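Local coordinates for protein 6-carboxyhexanoate--coa ligase (Bacillus subtilis, PDB 5FLG) that is a two-subunit enzyme of the 6-carboxyhexanoate--CoA ligase family that binds magnesium, phosphoaminophosphonic acid-adenylate ester and pimelic acid, at residues S10-A15 with Q65-H70; G31-P36 with V44-E49. All blocks are in the same frame, centred on the assembly; numbering follows the deposited sequence.

Contact 1: S10-A15 with Q65-H70; sequences SVRMRA and QFEEVH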
ATOM      1  N   SER A  10      -3.786   6.041 -10.290  1.00 28.36           N
ATOM      2  CA  SER A  10      -4.409   6.317  -9.015  1.00 27.93           C
ATOM      3  C   SER A  10      -3.421   6.008  -7.887  1.00 26.52           C
ATOM      4  O   SER A  10      -2.901   4.902  -7.808  1.00 30.76           O
ATOM      5  CB  SER A  10      -5.657   5.425  -8.832  1.00 28.88           C
ATOM      6  OG  SER A  10      -6.236   5.643  -7.553  1.00 27.02           O
ATOM      7  N   VAL A  11      -3.185   6.957  -7.005  1.00 27.07           N
ATOM      8  CA  VAL A  11      -2.262   6.729  -5.874  1.00 25.14           C
ATOM      9  C   VAL A  11      -3.007   7.044  -4.611  1.00 24.47           C
ATOM     10  O   VAL A  11      -3.522   8.162  -4.452  1.00 27.72           O
ATOM     11  CB  VAL A  11      -0.990   7.607  -5.933  1.00 24.60           C
ATOM     12  CG1 VAL A  11       0.021   7.116  -4.907  1.00 27.66           C
ATOM     13  CG2 VAL A  11      -0.342   7.564  -7.302  1.00 26.27           C
ATOM     14  N   ARG A  12      -3.152   6.033  -3.752  1.00 25.68           N
ATOM     15  CA  ARG A  12      -3.967   6.149  -2.559  1.00 26.53           C
ATOM     16  C   ARG A  12      -3.175   5.795  -1.317  1.00 24.66           C
ATOM     17  O   ARG A  12      -2.236   4.986  -1.374  1.00 26.82           O
ATOM     18  CB  ARG A  12      -5.183   5.204  -2.640  1.00 29.84           C
ATOM     19  CG  ARG A  12      -6.210   5.650  -3.667  1.00 34.97           C
ATOM     20  CD  ARG A  12      -7.411   4.704  -3.678  1.00 38.14           C
ATOM     21  NE  ARG A  12      -7.039   3.385  -4.179  1.00 46.22           N
ATOM     22  CZ  ARG A  12      -7.769   2.285  -4.012  1.00 51.54           C
ATOM     23  NH1 ARG A  12      -8.800   2.291  -3.182  1.00 51.56           N
ATOM     24  NH2 ARG A  12      -7.443   1.173  -4.643  1.00 52.14           N
ATOM     25  N   MET A  13      -3.591   6.385  -0.203  1.00 24.54           N
ATOM     26  CA  MET A  13      -2.926   6.209   1.062  1.00 30.34           C
ATOM     27  C   MET A  13      -3.982   6.186   2.147  1.00 27.34           C
ATOM     28  O   MET A  13      -4.851   7.033   2.185  1.00 27.37           O
ATOM     29  CB  MET A  13      -1.936   7.362   1.346  1.00 26.87           C
ATOM     30  CG  MET A  13      -1.246   7.289   2.716  1.00 30.40           C
ATOM     31  SD  MET A  13      -2.117   8.124   4.082  1.00 30.70           S
ATOM     32  CE  MET A  13      -2.054   9.824   3.578  1.00 33.98           C
ATOM     33  N   ARG A  14      -3.745   5.370   3.159  1.00 28.35           N
ATOM     34  CA  ARG A  14      -4.423   5.560   4.393  1.00 30.52           C
ATOM     35  C   ARG A  14      -3.524   5.209   5.567  1.00 29.10           C
ATOM     36  O   ARG A  14      -2.590   4.401   5.453  1.00 25.23           O
ATOM     37  CB  ARG A  14      -5.677   4.691   4.398  1.00 34.56           C
ATOM     38  CG  ARG A  14      -5.368   3.231   4.245  1.00 41.83           C
ATOM     39  CD  ARG A  14      -6.654   2.500   3.894  1.00 50.25           C
ATOM     40  NE  ARG A  14      -6.537   1.052   3.994  1.00 57.62           N
ATOM     41  CZ  ARG A  14      -7.078   0.206   3.121  1.00 75.99           C
ATOM     42  NH1 ARG A  14      -7.706   0.653   2.032  1.00 77.38           N
ATOM     43  NH2 ARG A  14      -6.946  -1.100   3.314  1.00 78.28           N
ATOM     44  N   ALA A  15      -3.850   5.790   6.708  1.00 25.04           N
ATOM     45  CA  ALA A  15      -3.008   5.638   7.871  1.00 30.91           C
ATOM     46  C   ALA A  15      -3.874   5.618   9.107  1.00 28.51           C
ATOM     47  O   ALA A  15      -4.869   6.339   9.194  1.00 31.31           O
ATOM     48  CB  ALA A  15      -1.980   6.776   7.955  1.00 25.15           C
ATOM     49  N   GLN A  65      -0.711   2.804  -2.262  1.00 27.45           N
ATOM     50  CA  GLN A  65      -0.879   1.945  -3.408  1.00 28.68           C
ATOM     51  C   GLN A  65      -0.973   2.801  -4.675  1.00 27.39           C
ATOM     52  O   GLN A  65      -1.586   3.860  -4.662  1.00 29.61           O
ATOM     53  CB  GLN A  65      -2.144   1.113  -3.223  1.00 32.01           C
ATOM     54  CG  GLN A  65      -2.589   0.372  -4.470  1.00 44.24           C
ATOM     55  CD  GLN A  65      -3.972  -0.257  -4.325  1.00 47.73           C
ATOM     56  OE1 GLN A  65      -4.874  -0.006  -5.137  1.00 61.71           O
ATOM     57  NE2 GLN A  65      -4.134  -1.089  -3.310  1.00 40.96           N
ATOM     58  N   PHE A  66      -0.477   2.284  -5.786  1.00 26.10           N
ATOM     59  CA  PHE A  66      -0.780   2.867  -7.074  1.00 30.43           C
ATOM     60  C   PHE A  66      -1.188   1.831  -8.081  1.00 28.50           C
ATOM     61  O   PHE A  66      -0.812   0.668  -7.975  1.00 27.52           O
ATOM     62  CB  PHE A  66       0.364   3.766  -7.604  1.00 30.05           C
ATOM     63  CG  PHE A  66       1.524   3.026  -8.167  1.00 30.92           C
ATOM     64  CD1 PHE A  66       1.422   2.379  -9.387  1.00 30.56           C
ATOM     65  CD2 PHE A  66       2.796   3.177  -7.592  1.00 33.08           C
ATOM     66  CE1 PHE A  66       2.516   1.728  -9.931  1.00 31.61           C
ATOM     67  CE2 PHE A  66       3.916   2.637  -8.197  1.00 32.38           C
ATOM     68  CZ  PHE A  66       3.783   1.908  -9.368  1.00 32.58           C
ATOM     69  N   GLU A  67      -2.043   2.256  -9.002  1.00 28.75           N
ATOM     70  CA  GLU A  67      -2.500   1.402 -10.080  1.00 29.44           C
ATOM     71  C   GLU A  67      -2.901   2.209 -11.279  1.00 23.84           C
ATOM     72  O   GLU A  67      -3.392   3.322 -11.163  1.00 25.71           O
ATOM     73  CB  GLU A  67      -3.702   0.566  -9.634  1.00 36.61           C
ATOM     74  CG  GLU A  67      -4.970   1.392  -9.485  1.00 43.09           C
ATOM     75  CD  GLU A  67      -6.095   0.671  -8.760  1.00 52.92           C
ATOM     76  OE1 GLU A  67      -6.084  -0.586  -8.714  1.00 50.47           O
ATOM     77  OE2 GLU A  67      -7.019   1.380  -8.283  1.00 53.36           O
ATOM     78  N   GLU A  68      -2.554   1.695 -12.433  1.00 24.91           N
ATOM     79  CA  GLU A  68      -2.977   2.253 -13.687  1.00 32.52           C
ATOM     80  C   GLU A  68      -4.483   2.393 -13.760  1.00 32.01           C
ATOM     81  O   GLU A  68      -5.225   1.478 -13.417  1.00 32.67           O
ATOM     82  CB  GLU A  68      -2.511   1.341 -14.820  1.00 34.53           C
ATOM     83  CG  GLU A  68      -2.643   1.960 -16.190  1.00 39.98           C
ATOM     84  CD  GLU A  68      -2.068   1.075 -17.289  1.00 40.03           C
ATOM     85  OE1 GLU A  68      -1.501  -0.007 -16.997  1.00 45.49           O
ATOM     86  OE2 GLU A  68      -2.080   1.534 -18.434  1.00 41.38           O
ATOM     87  N   VAL A  69      -4.923   3.562 -14.192  1.00 33.43           N
ATOM     88  CA  VAL A  69      -6.326   3.770 -14.515  1.00 35.82           C
ATOM     89  C   VAL A  69      -6.593   3.474 -15.988  1.00 38.51           C
ATOM     90  O   VAL A  69      -5.981   4.068 -16.873  1.00 30.07           O
ATOM     91  CB  VAL A  69      -6.739   5.201 -14.162  1.00 36.51           C
ATOM     92  CG1 VAL A  69      -8.209   5.434 -14.469  1.00 39.67           C
ATOM     93  CG2 VAL A  69      -6.465   5.433 -12.690  1.00 35.84           C
ATOM     94  N   HIS A  70      -7.590   2.629 -16.245  1.00 34.72           N
ATOM     95  CA  HIS A  70      -7.894   2.253 -17.612  1.00 39.13           C
ATOM     96  C   HIS A  70      -9.014   3.083 -18.232  1.00 38.36           C
ATOM     97  O   HIS A  70      -9.028   3.282 -19.426  1.00 44.35           O
ATOM     98  CB  HIS A  70      -8.208   0.758 -17.696  1.00 46.40           C
ATOM     99  CG  HIS A  70      -7.040  -0.107 -17.345  1.00 50.28           C
ATOM    100  ND1 HIS A  70      -5.943  -0.242 -18.170  1.00 50.84           N
ATOM    101  CD2 HIS A  70      -6.729  -0.760 -16.198  1.00 56.55           C
ATOM    102  CE1 HIS A  70      -5.026  -0.978 -17.565  1.00 55.89           C
ATOM    103  NE2 HIS A  70      -5.476  -1.301 -16.365  1.00 54.45           N
TER
HETATM  104  O   HOH W   1      -4.637   3.016  -5.920  1.00 35.63           O
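Ser-10 and Glu-67 oppose each other as an antiparallel hydrogen-bonded pair, each backbone both giving and taking: Ser-10 N donates to Glu-67 O at 2.9 Å, and Glu-67 N returns a bond of 3.0 Å to Ser-10 O. Arg-12 and Gln-65 repeat the pattern, with Arg-12 N on Gln-65 O at 2.8 Å and Gln-65 N on Arg-12 O. The non-hydrogen-bonded pair Val-11 and Phe-66 lies between, where the CA-H of Phe-66 reaches Ser-10 O (CA to O 3.0 Å) and that of Val-11 turns to Gln-65 O. Strand 8-17 is the middle of a three-stranded antiparallel sheet: on the edge of strand 8-17 turned from Gln-65, the backbone of Val-11 is hydrogen-bonded to that of Arg-33 in strand 26-36, while Gln-65, Phe-66 and Glu-67 pair with an antiparallel strand of the second subunit, so the sheet runs on across the interface. On the Val-11 face, CG2 of Val-11 rests 3.9 Å from Phe-66 CB, and Met-40 of helix 40-52 touches both residues. The other face is polar. Arg-12 bends at chi3 (-68°), placing NE 3.0 Å from the oxygen of a water that sits at the guanidinium edge, in its plane. That water can donate to Ser-10 O and Gln-65 OE1, but more acceptors surround it than it has protons. Arg-12 NH2 also gives Gln-65 OE1 a weak bond of 2.9 Å (N-H...O 130°), the guanidinium and amide planes standing 87° apart. Glu-67 OE2 lies 3.7 Å from Arg-12 NH2, a long salt bridge, and has a second charged partner in Arg-149.

Contact 2: G31-P36 with V44-E49; sequences GERLIP and VNALLE. With ANP (phosphoaminophosphonic acid-adenylate ester), chain D.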
ATOM      1  N   GLY A  31      -5.491   9.830   1.675  1.00 25.65           N
ATOM      2  CA  GLY A  31      -5.333  10.689   0.521  1.00 28.94           C
ATOM      3  C   GLY A  31      -5.560   9.964  -0.778  1.00 27.30           C
ATOM      4  O   GLY A  31      -5.368   8.744  -0.878  1.00 27.28           O
ATOM      5  N   GLU A  32      -5.853  10.730  -1.823  1.00 26.49           N
ATOM      6  CA  GLU A  32      -5.954  10.137  -3.137  1.00 28.29           C
ATOM      7  C   GLU A  32      -5.510  11.077  -4.212  1.00 23.01           C
ATOM      8  O   GLU A  32      -5.723  12.250  -4.116  1.00 29.63           O
ATOM      9  CB  GLU A  32      -7.411   9.664  -3.384  1.00 29.21           C
ATOM     10  CG  GLU A  32      -8.442  10.585  -2.789  1.00 31.38           C
ATOM     11  CD  GLU A  32      -8.708  10.313  -1.324  1.00 33.74           C
ATOM     12  OE1 GLU A  32      -8.874   9.130  -0.951  1.00 36.88           O
ATOM     13  OE2 GLU A  32      -8.881  11.300  -0.567  1.00 30.82           O
ATOM     14  N   ARG A  33      -4.831  10.563  -5.221  1.00 23.80           N
ATOM     15  CA  ARG A  33      -4.194  11.412  -6.210  1.00 25.60           C
ATOM     16  C   ARG A  33      -4.360  10.704  -7.529  1.00 24.82           C
ATOM     17  O   ARG A  33      -4.620   9.519  -7.567  1.00 25.12           O
ATOM     18  CB  ARG A  33      -2.681  11.608  -5.919  1.00 28.09           C
ATOM     19  CG  ARG A  33      -2.383  12.309  -4.594  1.00 30.42           C
ATOM     20  CD  ARG A  33      -2.757  13.794  -4.592  1.00 31.91           C
ATOM     21  NE  ARG A  33      -1.998  14.500  -5.631  1.00 41.39           N
ATOM     22  CZ  ARG A  33      -0.711  14.837  -5.535  1.00 51.62           C
ATOM     23  NH1 ARG A  33      -0.051  14.646  -4.404  1.00 49.23           N
ATOM     24  NH2 ARG A  33      -0.079  15.363  -6.575  1.00 52.76           N
ATOM     25  N   LEU A  34      -4.305  11.467  -8.609  1.00 27.43           N
ATOM     26  CA  LEU A  34      -4.328  10.915  -9.944  1.00 27.99           C
ATOM     27  C   LEU A  34      -3.253  11.617 -10.799  1.00 26.74           C
ATOM     28  O   LEU A  34      -3.352  12.792 -11.046  1.00 26.20           O
ATOM     29  CB  LEU A  34      -5.723  11.140 -10.511  1.00 28.13           C
ATOM     30  CG  LEU A  34      -6.026  10.616 -11.897  1.00 32.96           C
ATOM     31  CD1 LEU A  34      -6.073   9.096 -11.849  1.00 33.25           C
ATOM     32  CD2 LEU A  34      -7.356  11.188 -12.386  1.00 33.63           C
ATOM     33  N   ILE A  35      -2.298  10.866 -11.320  1.00 26.15           N
ATOM     34  CA  ILE A  35      -1.070  11.461 -11.816  1.00 31.05           C
ATOM     35  C   ILE A  35      -0.456  10.679 -12.952  1.00 29.65           C
ATOM     36  O   ILE A  35      -0.680   9.479 -13.093  1.00 31.75           O
ATOM     37  CB  ILE A  35       0.001  11.533 -10.705  1.00 26.71           C
ATOM     38  CG1 ILE A  35       0.192  10.145 -10.088  1.00 30.38           C
ATOM     39  CG2 ILE A  35      -0.396  12.566  -9.663  1.00 24.30           C
ATOM     40  CD1 ILE A  35       1.616   9.910  -9.575  1.00 31.36           C
ATOM     41  N   PRO A  36       0.274  11.386 -13.819  1.00 28.79           N
ATOM     42  CA  PRO A  36       1.174  10.699 -14.720  1.00 28.24           C
ATOM     43  C   PRO A  36       2.339  10.040 -13.996  1.00 29.23           C
ATOM     44  O   PRO A  36       2.668  10.428 -12.869  1.00 28.55           O
ATOM     45  CB  PRO A  36       1.690  11.816 -15.633  1.00 28.58           C
ATOM     46  CG  PRO A  36       1.383  13.083 -14.943  1.00 28.84           C
ATOM     47  CD  PRO A  36       0.494  12.835 -13.776  1.00 27.54           C
ATOM     48  N   VAL A  44       4.079   9.834  -4.019  1.00 25.51           N
ATOM     49  CA  VAL A  44       4.203   8.883  -2.947  1.00 27.71           C
ATOM     50  C   VAL A  44       4.824   9.550  -1.719  1.00 32.37           C
ATOM     51  O   VAL A  44       4.358   9.338  -0.595  1.00 30.43           O
ATOM     52  CB  VAL A  44       5.023   7.666  -3.392  1.00 26.87           C
ATOM     53  CG1 VAL A  44       5.361   6.783  -2.211  1.00 28.69           C
ATOM     54  CG2 VAL A  44       4.247   6.869  -4.437  1.00 31.34           C
ATOM     55  N   ASN A  45       5.840  10.388  -1.921  1.00 30.11           N
ATOM     56  CA  ASN A  45       6.392  11.138  -0.790  1.00 29.64           C
ATOM     57  C   ASN A  45       5.432  12.170  -0.187  1.00 31.79           C
ATOM     58  O   ASN A  45       5.399  12.361   1.028  1.00 31.55           O
ATOM     59  CB  ASN A  45       7.696  11.802  -1.204  1.00 32.33           C
ATOM     60  CG  ASN A  45       8.864  10.857  -1.089  1.00 29.75           C
ATOM     61  OD1 ASN A  45       9.246  10.512   0.014  1.00 36.68           O
ATOM     62  ND2 ASN A  45       9.299  10.286  -2.198  1.00 28.22           N
ATOM     63  N   ALA A  46       4.616  12.825  -1.011  1.00 30.65           N
ATOM     64  CA  ALA A  46       3.676  13.784  -0.468  1.00 31.02           C
ATOM     65  C   ALA A  46       2.650  13.061   0.398  1.00 31.73           C
ATOM     66  O   ALA A  46       2.278  13.547   1.472  1.00 36.71           O
ATOM     67  CB  ALA A  46       2.979  14.610  -1.556  1.00 29.31           C
ATOM     68  N   LEU A  47       2.200  11.902  -0.052  1.00 32.86           N
ATOM     69  CA  LEU A  47       1.239  11.119   0.741  1.00 32.30           C
ATOM     70  C   LEU A  47       1.898  10.580   2.014  1.00 28.84           C
ATOM     71  O   LEU A  47       1.285  10.557   3.068  1.00 27.24           O
ATOM     72  CB  LEU A  47       0.651   9.991  -0.085  1.00 32.43           C
ATOM     73  CG  LEU A  47      -0.319  10.458  -1.188  1.00 31.45           C
ATOM     74  CD1 LEU A  47      -0.641   9.341  -2.162  1.00 32.79           C
ATOM     75  CD2 LEU A  47      -1.588  11.006  -0.574  1.00 29.76           C
ATOM     76  N   LEU A  48       3.099  10.040   1.893  1.00 31.08           N
ATOM     77  CA  LEU A  48       3.797   9.555   3.085  1.00 32.40           C
ATOM     78  C   LEU A  48       3.830  10.660   4.121  1.00 30.37           C
ATOM     79  O   LEU A  48       3.405  10.465   5.259  1.00 30.00           O
ATOM     80  CB  LEU A  48       5.207   9.090   2.743  1.00 32.84           C
ATOM     81  CG  LEU A  48       6.061   8.584   3.907  1.00 35.32           C
ATOM     82  CD1 LEU A  48       5.404   7.405   4.592  1.00 38.11           C
ATOM     83  CD2 LEU A  48       7.443   8.203   3.401  1.00 37.32           C
ATOM     84  N   GLU A  49       4.281  11.837   3.714  1.00 33.42           N
ATOM     85  CA  GLU A  49       4.518  12.941   4.642  1.00 38.97           C
ATOM     86  C   GLU A  49       3.206  13.451   5.243  1.00 36.79           C
ATOM     87  O   GLU A  49       3.118  13.834   6.413  1.00 31.98           O
ATOM     88  CB  GLU A  49       5.248  14.073   3.905  1.00 42.01           C
ATOM     89  CG  GLU A  49       5.278  15.402   4.639  1.00 52.86           C
ATOM     90  CD  GLU A  49       6.001  15.337   5.987  1.00 61.48           C
ATOM     91  OE1 GLU A  49       6.194  14.226   6.531  1.00 64.80           O
ATOM     92  OE2 GLU A  49       6.315  16.417   6.544  1.00 70.29           O
TER
HETATM   93  PG  ANP D 702      -6.455  14.189   5.900  1.00 34.61           P
HETATM   94  O1G ANP D 702      -5.054  13.649   5.989  1.00 32.91           O
HETATM   95  O2G ANP D 702      -6.802  15.079   7.062  1.00 36.24           O
HETATM   96  O3G ANP D 702      -6.829  14.821   4.598  1.00 29.62           O
HETATM   97  PB  ANP D 702      -8.992  12.724   5.406  1.00 29.51           P
HETATM   98  O1B ANP D 702      -8.904  13.128   3.977  1.00 25.35           O
HETATM   99  O2B ANP D 702      -9.487  11.402   5.860  1.00 29.38           O
HETATM  100  N3B ANP D 702      -7.400  12.776   6.077  1.00 27.99           N
HETATM  101  PA  ANP D 702     -10.204  15.314   5.729  1.00 34.05           P
HETATM  102  O1A ANP D 702     -10.159  16.282   6.819  1.00 28.96           O
HETATM  103  O2A ANP D 702      -9.575  15.564   4.389  1.00 32.00           O
HETATM  104  O3A ANP D 702      -9.799  13.846   6.249  1.00 31.40           O
HETATM  105  O5' ANP D 702     -11.818  15.059   5.492  1.00 27.61           O
HETATM  106  C5' ANP D 702     -12.720  15.160   6.557  1.00 29.63           C
HETATM  107  C4' ANP D 702     -13.686  13.973   6.521  1.00 29.70           C
HETATM  108  O4' ANP D 702     -14.323  13.936   5.237  1.00 29.85           O
HETATM  109  C3' ANP D 702     -12.967  12.645   6.694  1.00 29.55           C
HETATM  110  O3' ANP D 702     -12.935  12.241   8.058  1.00 33.47           O
HETATM  111  C2' ANP D 702     -13.835  11.699   5.917  1.00 30.57           C
HETATM  112  O2' ANP D 702     -14.966  11.353   6.718  1.00 26.08           O
HETATM  113  C1' ANP D 702     -14.294  12.576   4.787  1.00 30.02           C
HETATM  114  N9  ANP D 702     -13.402  12.372   3.640  1.00 32.14           N
HETATM  115  C8  ANP D 702     -12.111  12.830   3.472  1.00 37.16           C
HETATM  116  N7  ANP D 702     -11.658  12.500   2.240  1.00 34.41           N
HETATM  117  C5  ANP D 702     -12.654  11.786   1.632  1.00 27.81           C
HETATM  118  C6  ANP D 702     -12.855  11.091   0.350  1.00 31.13           C
HETATM  119  N6  ANP D 702     -11.899  11.036  -0.582  1.00 35.14           N
HETATM  120  N1  ANP D 702     -14.044  10.495   0.111  1.00 27.74           N
HETATM  121  C2  ANP D 702     -15.016  10.496   1.030  1.00 26.06           C
HETATM  122  N3  ANP D 702     -14.958  11.158   2.198  1.00 27.49           N
HETATM  123  C4  ANP D 702     -13.776  11.705   2.572  1.00 28.03           C
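Leu-47 reaches from its helix onto the backbone of Gly-31, its CD2 methyl 3.9 Å from Gly-31 CA, which carries no side chain to hold the leucine off. The motif is a strand followed directly by a helix that folds back over the sheet: strand 31-36 and helix 44-49 run almost antiparallel (168°), their axes 9.5 Å apart. The other methyl of Leu-47, CD1, meets the aliphatic part of Arg-33 at CG, 4.2 Å away. Farther along that side chain, Arg-33 NH1 comes 4.2 Å from Ala-46 CB, which sits at the edge of the guanidinium, near its plane. No hydrogen bond spans the two segments; methyl contacts on the backbone and on the arginine chain join them. The Arg-33 chain is bent at chi2 (-71°) and again at chi3, and its NE forms a salt bridge with Asp-151 OD2; the same carboxylate oxygen accepts a hydrogen bond from Leu-34 N, tying strand and arginine to one residue. The helix keeps its own backbone bonds, such as Leu-48 N to Val-44 O at 2.9 Å. Beyond it lies the second subunit, where Asn-45 ND2 is hydrogen-bonded to Asn-45 OD1 of that chain, and Glu-49 OE1 forms a salt bridge with its Lys-41. Glu-32 leaves the strand on the side away from the helix, and its carboxylate belongs to the pocket of phosphoaminophosphonic acid-adenylate ester. Its OE2 forms a salt bridge with Arg-146 and takes a weak hydrogen bond from N6 of the ligand, 3.0 Å long with an N-H...O angle of 146°.

How the contacts relate
The centres of contacts 1 and 2 lie about 17 and 16 Å from the centre of the chain; both are partly buried and both touch the second subunit. They share one sheet, in which strands 8-17 and 26-36 are neighbours. Contact 1 acts within that sheet, through backbone ladder bonds with charged and amide groups on one face, and buries 360 Å². Contact 2 lays helix 40-52 on the sheet with apolar contacts and no bond across, burying 156 Å². They meet directly: Val-11 CG1 lies 3.6 Å from Leu-47 CD1. Contact 2 also supplies a ligand-pocket residue, Glu-32, whereas in contact 1 the side chain of Arg-12 lies about 8 Å from the phosphoaminophosphonic acid-adenylate ester.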